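Peroxisomal catalase A (Saccharomyces cerevisiae, PDB 1A4E) breaks down hydrogen peroxide to water and oxygen with a heme cofactor, probably protecting the yeast cell from peroxide made by peroxisomal oxidases. Local coordinates at residues B[365-370]-B[383-388]. Residues are numbered along the deposited sequence; the frame is centred on the assembly and turned at random.
Sequences KFFNPA and GSEPTY
The CA atoms of Pro369 and Thr387 are the nearest pair across the contact, 4.9 Å apart, where two irregular segments run 51° apart in direction without pairing as strands. Their main chains meet through a CA-H...O contact: Thr387 CA lies 3.3 Å from Pro369 O, with 149° at the hydrogen. The proline ring adds CB, set 3.4 Å from Pro386 O and 3.7 Å from Tyr388 O, so one ring carbon touches two carbonyl oxygens of 383-388. Beside it, Ala370 CB reaches Thr387 O at 4.1 Å. Within its own segment Asn368 closes an Asx turn over Pro369, OD1 accepting the Ala370 N-H on an in-plane lone pair. Two residues before the proline, the Phe367 ring, with CG anti to the backbone N, meets Glu385 by its edge; CZ is 3.9 Å from OE1, which sits near the ring plane, while the carboxylate plane stands 83° to the ring. The glutamate chain bends at chi2, and its OE2 forms salt bridges to Lys393 and to Arg6 of the second subunit, two positive partners that would be expected to keep the buried group ionised. Arg372 ties the segments together, bonding to Pro369 O and Glu385 O. Thr387 O accepts from His147 of the third subunit, and Asp165 of that same subunit is hydrogen-bonded to Tyr388 OH. Far from the heme, the contact folds back the long irregular connection between helix 332-348 and strand 411-418, part of the wrapping domain of the catalase fold, where three subunits of the homotetramer meet.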
ATOM      1  N   LYS B 365     -13.949  11.335  21.618  1.00 33.44           N
ATOM      2  CA  LYS B 365     -12.627  11.273  21.011  1.00 34.98           C
ATOM      3  C   LYS B 365     -11.745  10.079  21.323  1.00 33.27           C
ATOM      4  O   LYS B 365     -11.689   9.562  22.438  1.00 33.97           O
ATOM      5  CB  LYS B 365     -11.853  12.517  21.367  1.00 39.39           C
ATOM      6  CG  LYS B 365     -12.075  13.678  20.417  1.00 49.65           C
ATOM      7  CD  LYS B 365     -11.307  14.828  21.050  1.00 62.64           C
ATOM      8  CE  LYS B 365     -10.898  15.904  20.052  1.00 68.05           C
ATOM      9  NZ  LYS B 365     -10.239  16.993  20.754  1.00 72.90           N
ATOM     10  N   PHE B 366     -11.094   9.620  20.252  1.00 30.82           N
ATOM     11  CA  PHE B 366     -10.129   8.544  20.343  1.00 29.15           C
ATOM     12  C   PHE B 366      -8.921   8.980  21.169  1.00 29.17           C
ATOM     13  O   PHE B 366      -8.278   9.988  20.886  1.00 30.55           O
ATOM     14  CB  PHE B 366      -9.732   8.150  18.913  1.00 25.94           C
ATOM     15  CG  PHE B 366      -8.383   7.463  18.736  1.00 24.89           C
ATOM     16  CD1 PHE B 366      -8.062   6.292  19.437  1.00 23.65           C
ATOM     17  CD2 PHE B 366      -7.450   8.038  17.865  1.00 27.43           C
ATOM     18  CE1 PHE B 366      -6.810   5.704  19.263  1.00 23.00           C
ATOM     19  CE2 PHE B 366      -6.200   7.442  17.697  1.00 26.14           C
ATOM     20  CZ  PHE B 366      -5.881   6.277  18.398  1.00 25.63           C
ATOM     21  N   PHE B 367      -8.637   8.225  22.223  1.00 26.78           N
ATOM     22  CA  PHE B 367      -7.454   8.451  23.017  1.00 25.43           C
ATOM     23  C   PHE B 367      -6.991   7.114  23.544  1.00 26.05           C
ATOM     24  O   PHE B 367      -7.665   6.457  24.325  1.00 28.73           O
ATOM     25  CB  PHE B 367      -7.719   9.388  24.204  1.00 23.08           C
ATOM     26  CG  PHE B 367      -6.510   9.500  25.134  1.00 27.49           C
ATOM     27  CD1 PHE B 367      -5.241   9.836  24.622  1.00 29.12           C
ATOM     28  CD2 PHE B 367      -6.655   9.213  26.496  1.00 31.34           C
ATOM     29  CE1 PHE B 367      -4.129   9.871  25.467  1.00 28.61           C
ATOM     30  CE2 PHE B 367      -5.537   9.252  27.341  1.00 32.59           C
ATOM     31  CZ  PHE B 367      -4.277   9.581  26.826  1.00 32.56           C
ATOM     32  N   ASN B 368      -5.814   6.711  23.098  1.00 26.21           N
ATOM     33  CA  ASN B 368      -5.224   5.493  23.591  1.00 27.81           C
ATOM     34  C   ASN B 368      -3.717   5.652  23.446  1.00 28.99           C
ATOM     35  O   ASN B 368      -3.216   5.816  22.331  1.00 31.43           O
ATOM     36  CB  ASN B 368      -5.721   4.300  22.779  1.00 26.97           C
ATOM     37  CG  ASN B 368      -5.355   2.987  23.449  1.00 29.30           C
ATOM     38  OD1 ASN B 368      -4.206   2.749  23.820  1.00 27.48           O
ATOM     39  ND2 ASN B 368      -6.337   2.111  23.629  1.00 29.53           N
ATOM     40  N   PRO B 369      -2.956   5.591  24.547  1.00 29.43           N
ATOM     41  CA  PRO B 369      -1.504   5.778  24.577  1.00 27.78           C
ATOM     42  C   PRO B 369      -0.711   4.830  23.694  1.00 25.47           C
ATOM     43  O   PRO B 369       0.325   5.205  23.159  1.00 26.81           O
ATOM     44  CB  PRO B 369      -1.124   5.626  26.032  1.00 26.26           C
ATOM     45  CG  PRO B 369      -2.396   6.026  26.722  1.00 29.86           C
ATOM     46  CD  PRO B 369      -3.456   5.338  25.894  1.00 28.63           C
ATOM     47  N   ALA B 370      -1.213   3.605  23.528  1.00 25.64           N
ATOM     48  CA  ALA B 370      -0.511   2.581  22.785  1.00 24.92           C
ATOM     49  C   ALA B 370      -0.944   2.385  21.339  1.00 26.74           C
ATOM     50  O   ALA B 370      -0.354   1.556  20.642  1.00 29.15           O
ATOM     51  CB  ALA B 370      -0.659   1.270  23.534  1.00 21.51           C
ATOM     52  N   GLY B 383       1.005  13.830  20.373  1.00 28.84           N
ATOM     53  CA  GLY B 383       2.187  14.587  20.746  1.00 28.53           C
ATOM     54  C   GLY B 383       3.199  13.762  21.527  1.00 30.95           C
ATOM     55  O   GLY B 383       3.500  12.607  21.211  1.00 30.58           O
ATOM     56  N   SER B 384       3.675  14.383  22.604  1.00 29.28           N
ATOM     57  CA  SER B 384       4.665  13.750  23.456  1.00 31.02           C
ATOM     58  C   SER B 384       4.125  12.786  24.501  1.00 29.43           C
ATOM     59  O   SER B 384       4.903  12.301  25.327  1.00 30.07           O
ATOM     60  CB  SER B 384       5.487  14.846  24.129  1.00 31.35           C
ATOM     61  OG  SER B 384       4.656  15.744  24.850  1.00 38.38           O
ATOM     62  N   GLU B 385       2.812  12.485  24.474  1.00 28.73           N
ATOM     63  CA  GLU B 385       2.184  11.504  25.363  1.00 29.33           C
ATOM     64  C   GLU B 385       2.940  10.187  25.367  1.00 30.89           C
ATOM     65  O   GLU B 385       3.297   9.704  24.289  1.00 32.52           O
ATOM     66  CB  GLU B 385       0.770  11.138  24.948  1.00 30.78           C
ATOM     67  CG  GLU B 385      -0.324  12.063  25.418  1.00 31.62           C
ATOM     68  CD  GLU B 385      -0.577  12.055  26.914  1.00 35.99           C
ATOM     69  OE1 GLU B 385      -0.668  10.982  27.511  1.00 30.28           O
ATOM     70  OE2 GLU B 385      -0.698  13.143  27.474  1.00 36.60           O
ATOM     71  N   PRO B 386       3.240   9.587  26.527  1.00 30.27           N
ATOM     72  CA  PRO B 386       3.810   8.247  26.627  1.00 27.72           C
ATOM     73  C   PRO B 386       3.104   7.188  25.786  1.00 27.80           C
ATOM     74  O   PRO B 386       1.886   7.168  25.601  1.00 26.39           O
ATOM     75  CB  PRO B 386       3.776   7.969  28.112  1.00 26.48           C
ATOM     76  CG  PRO B 386       4.093   9.329  28.673  1.00 26.26           C
ATOM     77  CD  PRO B 386       3.203  10.234  27.836  1.00 26.02           C
ATOM     78  N   THR B 387       3.912   6.294  25.238  1.00 26.49           N
ATOM     79  CA  THR B 387       3.403   5.214  24.412  1.00 27.34           C
ATOM     80  C   THR B 387       2.981   3.985  25.217  1.00 27.32           C
ATOM     81  O   THR B 387       2.908   2.863  24.718  1.00 27.83           O
ATOM     82  CB  THR B 387       4.495   4.875  23.396  1.00 26.26           C
ATOM     83  OG1 THR B 387       5.684   4.718  24.163  1.00 27.45           O
ATOM     84  CG2 THR B 387       4.639   5.912  22.297  1.00 24.85           C
ATOM     85  N   TYR B 388       2.694   4.211  26.495  1.00 25.94           N
ATOM     86  CA  TYR B 388       2.277   3.179  27.424  1.00 28.40           C
ATOM     87  C   TYR B 388       1.597   3.897  28.588  1.00 30.54           C
ATOM     88  O   TYR B 388       1.503   5.132  28.615  1.00 31.32           O
ATOM     89  CB  TYR B 388       3.511   2.382  27.907  1.00 26.82           C
ATOM     90  CG  TYR B 388       4.428   3.132  28.876  1.00 26.27           C
ATOM     91  CD1 TYR B 388       5.114   4.278  28.471  1.00 24.14           C
ATOM     92  CD2 TYR B 388       4.560   2.668  30.189  1.00 26.05           C
ATOM     93  CE1 TYR B 388       5.919   4.961  29.372  1.00 24.72           C
ATOM     94  CE2 TYR B 388       5.364   3.348  31.098  1.00 23.67           C
ATOM     95  CZ  TYR B 388       6.035   4.491  30.679  1.00 28.44           C
ATOM     96  OH  TYR B 388       6.822   5.185  31.571  1.00 29.54           O
TER